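Local coordinates for protein intimin (Escherichia coli, PDB 6TPL) that is an adhesin of the bacterial surface whose passenger region, built of Ig-like domains, probably extends outward to mediate cell adhesion, at residues A104-I109 and Q140-T145; V128-G133 and E156-N161. All blocks are in the same frame, centred on the assembly; numbering follows the deposited sequence.

Both contacts lie in the second of the two Ig-like domains, with centres about 7 Å apart. Their segments alternate along the chain: 104-109, 128-133, 140-145, 156-161. Strands 105-111 and 124-132 are antiparallel neighbours in one sheet. Strands 141-146 and 155-157 are antiparallel neighbours in the other. Each contact therefore reaches from one sheet of the sandwich to the other, contact 2 through the loop that follows strand 155-157. Probable backbone hydrogen bonds join the contacts within each sheet, Thr107 N to Lys129 O (2.8 Å) and Val142 N to Glu156 O (2.9 Å). Together they tie the two sheets near one end of the domain, with Ile106, Val130, Val142 and Thr158 buried between them.

Contact 1. Residues A104-I109 and Q140-T145; sequences ASITEI and QEVTFT
Ala104 meets Gln140 at the partly exposed end of the gap between the sheets of an Ig-like beta sandwich, and Ile106 meets Val142 deeper in. Residues 104-109 enter one sheet and residues 140-145 enter the facing one. The two segments run in the same general direction. Their CA atoms stay well apart, 8.0 Å for Ala104 and Gln140, so side chains make the contact. No polar pair bonds across it.

Ala104 loses more surface to the other segment than any other residue here, though it stays partly exposed. Its CB points toward Gln140 and lies over a face of the flat side-chain amide. Ala104 CB is 3.8 Å from Gln140 OE1 and 4.0 Å from Gln140 CD. The methyl thus makes a van der Waals contact with the amide face. The Gln140 chain bends at chi2 (83°), which brings the amide beside the alanine; chi3 sets the turn of its plane.

Deeper inside, Ile106 and Val142 pack as apolar side chains. Val142 directs its CB toward the opposite strand. Ile106 leaves its backbone at an angle to Val142, and only its far branch crosses the gap. Val128 and Ala180 also pack on Ile106, while Val130 and Ala164 pack on Val142. Val182 touches both residues. In the isoleucine, CD1 is anti to CA (chi2 171°), and this extended branch brings Ile106 CD1 to 4.3 Å from Val142 CG1.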
loop_
_atom_site.group_PDB
_atom_site.type_symbol
_atom_site.label_atom_id
_atom_site.label_comp_id
_atom_site.label_asym_id
_atom_site.label_seq_id
_atom_site.Cartn_x
_atom_site.Cartn_y
_atom_site.Cartn_z
ATOM N N ALA A 104 -8.880 2.491 17.505
ATOM C CA ALA A 104 -8.750 1.255 16.739
ATOM C C ALA A 104 -8.886 1.558 15.251
ATOM O O ALA A 104 -9.971 1.911 14.779
ATOM C CB ALA A 104 -9.793 0.222 17.185
ATOM N N SER A 105 -7.785 1.441 14.506
ATOM C CA SER A 105 -7.748 1.826 13.103
ATOM C C SER A 105 -7.075 0.737 12.279
ATOM O O SER A 105 -6.154 0.064 12.745
ATOM C CB SER A 105 -6.983 3.151 12.894
ATOM O OG SER A 105 -7.349 4.133 13.845
ATOM N N ILE A 106 -7.534 0.583 11.038
ATOM C CA ILE A 106 -6.814 -0.252 10.086
ATOM C C ILE A 106 -5.440 0.355 9.834
ATOM O O ILE A 106 -5.315 1.549 9.535
ATOM C CB ILE A 106 -7.591 -0.387 8.772
ATOM C CG1 ILE A 106 -8.886 -1.157 8.993
ATOM C CG2 ILE A 106 -6.737 -1.101 7.739
ATOM C CD1 ILE A 106 -9.829 -1.151 7.804
ATOM N N THR A 107 -4.399 -0.465 9.958
ATOM C CA THR A 107 -3.036 -0.026 9.693
ATOM C C THR A 107 -2.458 -0.607 8.416
ATOM O O THR A 107 -1.472 -0.066 7.903
ATOM C CB THR A 107 -2.110 -0.391 10.864
ATOM O OG1 THR A 107 -2.139 -1.805 11.076
ATOM C CG2 THR A 107 -2.540 0.338 12.128
ATOM N N GLU A 108 -3.040 -1.681 7.889
ATOM C CA GLU A 108 -2.552 -2.234 6.637
ATOM C C GLU A 108 -3.629 -3.086 5.979
ATOM O O GLU A 108 -4.550 -3.584 6.632
ATOM C CB GLU A 108 -1.278 -3.055 6.859
ATOM C CG GLU A 108 -1.296 -3.962 8.092
ATOM C CD GLU A 108 -0.071 -4.870 8.166
ATOM O OE1 GLU A 108 -0.196 -6.053 7.792
ATOM O OE2 GLU A 108 0.998 -4.379 8.572
ATOM N N ILE A 109 -3.487 -3.236 4.665
ATOM C CA ILE A 109 -4.336 -4.094 3.850
ATOM C C ILE A 109 -3.427 -4.644 2.755
ATOM O O ILE A 109 -2.769 -3.879 2.041
ATOM C CB ILE A 109 -5.551 -3.329 3.291
ATOM C CG1 ILE A 109 -6.393 -4.257 2.426
ATOM C CG2 ILE A 109 -5.098 -2.117 2.519
ATOM C CD1 ILE A 109 -7.814 -3.790 2.231
ATOM N N GLN A 140 -12.390 -6.780 16.589
ATOM C CA GLN A 140 -12.863 -5.590 15.892
ATOM C C GLN A 140 -13.460 -6.004 14.553
ATOM O O GLN A 140 -12.846 -6.772 13.804
ATOM C CB GLN A 140 -11.713 -4.605 15.679
ATOM C CG GLN A 140 -12.124 -3.286 15.060
ATOM C CD GLN A 140 -12.664 -2.309 16.084
ATOM O OE1 GLN A 140 -12.447 -2.472 17.287
ATOM N NE2 GLN A 140 -13.362 -1.284 15.613
ATOM N N GLU A 141 -14.654 -5.503 14.255
ATOM C CA GLU A 141 -15.332 -5.857 13.012
ATOM C C GLU A 141 -14.758 -5.043 11.860
ATOM O O GLU A 141 -14.881 -3.812 11.843
ATOM C CB GLU A 141 -16.839 -5.624 13.132
ATOM C CG GLU A 141 -17.577 -6.709 13.904
ATOM C CD GLU A 141 -19.082 -6.664 13.692
ATOM O OE1 GLU A 141 -19.773 -7.567 14.207
ATOM O OE2 GLU A 141 -19.573 -5.737 13.013
ATOM N N VAL A 142 -14.121 -5.724 10.911
ATOM C CA VAL A 142 -13.673 -5.119 9.665
ATOM C C VAL A 142 -14.675 -5.477 8.582
ATOM O O VAL A 142 -14.969 -6.659 8.368
ATOM C CB VAL A 142 -12.263 -5.600 9.284
ATOM C CG1 VAL A 142 -11.827 -4.955 7.977
ATOM C CG2 VAL A 142 -11.275 -5.302 10.400
ATOM N N THR A 143 -15.205 -4.468 7.899
ATOM C CA THR A 143 -16.153 -4.674 6.813
ATOM C C THR A 143 -15.451 -4.444 5.479
ATOM O O THR A 143 -14.751 -3.437 5.302
ATOM C CB THR A 143 -17.370 -3.753 6.949
ATOM O OG1 THR A 143 -18.067 -4.059 8.165
ATOM C CG2 THR A 143 -18.318 -3.945 5.766
ATOM N N PHE A 144 -15.630 -5.391 4.557
ATOM C CA PHE A 144 -14.993 -5.383 3.247
ATOM C C PHE A 144 -16.044 -5.171 2.161
ATOM O O PHE A 144 -17.165 -5.673 2.269
ATOM C CB PHE A 144 -14.273 -6.718 2.954
ATOM C CG PHE A 144 -13.133 -7.037 3.885
ATOM C CD1 PHE A 144 -13.368 -7.608 5.132
ATOM C CD2 PHE A 144 -11.822 -6.798 3.499
ATOM C CE1 PHE A 144 -12.323 -7.914 5.989
ATOM C CE2 PHE A 144 -10.767 -7.099 4.352
ATOM C CZ PHE A 144 -11.018 -7.658 5.596
ATOM N N THR A 145 -15.667 -4.473 1.089
ATOM C CA THR A 145 -16.499 -4.348 -0.102
ATOM C C THR A 145 -15.622 -4.537 -1.333
ATOM O O THR A 145 -14.395 -4.457 -1.253
ATOM C CB THR A 145 -17.213 -2.993 -0.176
ATOM O OG1 THR A 145 -16.251 -1.934 -0.186
ATOM C CG2 THR A 145 -18.139 -2.814 1.011
#

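Contact 2. Residues V128-G133 and E156-N161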
loop_
_atom_site.group_PDB
_atom_site.type_symbol
_atom_site.label_atom_id
_atom_site.label_comp_id
_atom_site.label_asym_id
_atom_site.label_seq_id
_atom_site.Cartn_x
_atom_site.Cartn_y
_atom_site.Cartn_z
ATOM N N VAL A 128 -6.227 -7.618 6.533
ATOM C CA VAL A 128 -6.230 -6.305 7.164
ATOM C C VAL A 128 -5.757 -6.470 8.600
ATOM O O VAL A 128 -6.025 -7.489 9.247
ATOM C CB VAL A 128 -7.631 -5.664 7.123
ATOM C CG1 VAL A 128 -7.721 -4.532 8.124
ATOM C CG2 VAL A 128 -7.948 -5.185 5.719
ATOM N N LYS A 129 -5.043 -5.463 9.096
ATOM C CA LYS A 129 -4.632 -5.406 10.491
ATOM C C LYS A 129 -5.223 -4.159 11.134
ATOM O O LYS A 129 -5.280 -3.096 10.509
ATOM C CB LYS A 129 -3.109 -5.394 10.632
ATOM C CG LYS A 129 -2.623 -5.784 12.018
ATOM C CD LYS A 129 -1.114 -5.660 12.126
ATOM C CE LYS A 129 -0.593 -6.247 13.428
ATOM N NZ LYS A 129 0.896 -6.176 13.492
ATOM N N VAL A 130 -5.663 -4.300 12.380
ATOM C CA VAL A 130 -6.233 -3.205 13.156
ATOM C C VAL A 130 -5.396 -3.032 14.412
ATOM O O VAL A 130 -5.095 -4.014 15.100
ATOM C CB VAL A 130 -7.703 -3.478 13.520
ATOM C CG1 VAL A 130 -8.250 -2.335 14.349
ATOM C CG2 VAL A 130 -8.527 -3.685 12.267
ATOM N N MET A 131 -5.048 -1.786 14.729
ATOM C CA MET A 131 -4.218 -1.509 15.890
ATOM C C MET A 131 -4.727 -0.279 16.632
ATOM O O MET A 131 -5.435 0.567 16.081
ATOM C CB MET A 131 -2.749 -1.307 15.490
ATOM C CG MET A 131 -2.215 -2.389 14.574
ATOM S SD MET A 131 -0.431 -2.254 14.295
ATOM C CE MET A 131 0.222 -2.803 15.869
ATOM N N LYS A 132 -4.361 -0.213 17.910
ATOM C CA LYS A 132 -4.638 0.922 18.782
ATOM C C LYS A 132 -3.489 0.976 19.776
ATOM O O LYS A 132 -3.111 -0.057 20.335
ATOM C CB LYS A 132 -5.980 0.765 19.506
ATOM C CG LYS A 132 -6.326 1.920 20.440
ATOM C CD LYS A 132 -7.749 1.777 20.975
ATOM C CE LYS A 132 -7.988 0.391 21.567
ATOM N NZ LYS A 132 -9.338 0.246 22.177
ATOM N N GLY A 133 -2.914 2.158 19.965
ATOM C CA GLY A 133 -1.743 2.271 20.818
ATOM C C GLY A 133 -0.565 1.454 20.337
ATOM O O GLY A 133 0.256 1.012 21.150
ATOM N N GLU A 156 -15.533 -9.518 9.073
ATOM C CA GLU A 156 -14.711 -10.476 9.800
ATOM C C GLU A 156 -14.177 -9.764 11.035
ATOM O O GLU A 156 -13.804 -8.588 10.963
ATOM C CB GLU A 156 -13.554 -11.000 8.940
ATOM C CG GLU A 156 -13.974 -11.971 7.841
ATOM C CD GLU A 156 -14.386 -13.325 8.384
ATOM O OE1 GLU A 156 -15.131 -14.049 7.689
ATOM O OE2 GLU A 156 -13.965 -13.671 9.509
ATOM N N LYS A 157 -14.172 -10.458 12.169
ATOM C CA LYS A 157 -13.639 -9.900 13.402
ATOM C C LYS A 157 -12.158 -10.235 13.508
ATOM O O LYS A 157 -11.749 -11.365 13.228
ATOM C CB LYS A 157 -14.398 -10.444 14.613
ATOM C CG LYS A 157 -15.848 -9.982 14.708
ATOM C CD LYS A 157 -16.563 -10.605 15.904
ATOM C CE LYS A 157 -18.014 -10.139 15.980
ATOM N NZ LYS A 157 -18.754 -10.741 17.124
ATOM N N THR A 158 -11.352 -9.248 13.900
ATOM C CA THR A 158 -9.914 -9.462 13.998
ATOM C C THR A 158 -9.592 -10.523 15.051
ATOM O O THR A 158 -10.302 -10.682 16.051
ATOM C CB THR A 158 -9.196 -8.153 14.345
ATOM O OG1 THR A 158 -9.749 -7.588 15.548
ATOM C CG2 THR A 158 -9.348 -7.139 13.222
ATOM N N ASP A 159 -8.506 -11.262 14.811
ATOM C CA ASP A 159 -8.036 -12.274 15.745
ATOM C C ASP A 159 -7.102 -11.625 16.768
ATOM O O ASP A 159 -6.930 -10.405 16.803
ATOM C CB ASP A 159 -7.361 -13.430 15.000
ATOM C CG ASP A 159 -6.109 -13.005 14.245
ATOM O OD1 ASP A 159 -5.694 -13.745 13.325
ATOM O OD2 ASP A 159 -5.519 -11.958 14.575
ATOM N N THR A 160 -6.482 -12.451 17.613
ATOM C CA THR A 160 -5.717 -11.900 18.725
ATOM C C THR A 160 -4.493 -11.127 18.258
ATOM O O THR A 160 -3.900 -10.392 19.054
ATOM C CB THR A 160 -5.265 -13.006 19.683
ATOM O OG1 THR A 160 -4.485 -13.977 18.967
ATOM C CG2 THR A 160 -6.452 -13.693 20.335
ATOM N N ASN A 161 -4.085 -11.296 17.003
ATOM C CA ASN A 161 -2.952 -10.576 16.444
ATOM C C ASN A 161 -3.390 -9.381 15.610
ATOM O O ASN A 161 -2.551 -8.736 14.974
ATOM C CB ASN A 161 -2.098 -11.527 15.610
ATOM C CG ASN A 161 -1.472 -12.627 16.450
ATOM O OD1 ASN A 161 -0.813 -12.356 17.454
ATOM N ND2 ASN A 161 -1.697 -13.875 16.056
#
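An Asx turn at Asp159 shapes the loop that packs here against strand 124-132, through two touching pairs: Val130 with Thr158 and Lys129 with Asn161. Asp159 OD2 accepts a hydrogen bond from Asn161 N at 2.9 Å. The bond is bent (138° at the hydrogen), and the donor comes from above the carboxylate plane. The same oxygen accepts from Tyr163 N, so two backbone N-H groups grip it.

The methyl groups of Val130 and Thr158 meet in the buried part of the contact. Val130 CG2 is 3.7 Å from Thr158 CG2, and the two side chains cross at about a right angle. Thr158 turns its methyl to the valine while OG1 bonds elsewhere, to Val137 O and Gln140 N. The buried hydroxyl is thus satisfied beside an apolar contact.

In the Ig-like sandwich this loop passes from strand 155-157 in one sheet to strand 163-169 in the other. There strand 163-169 pairs with strand 124-132, and Gly162 already shares backbone hydrogen bonding with Val130.

At the more exposed edge, the extended Lys129 chain runs past the backbone of Asn161. With CG anti to the backbone N (chi1 -161°), the chain brings Lys129 CE to 3.5 Å from Asn161 O.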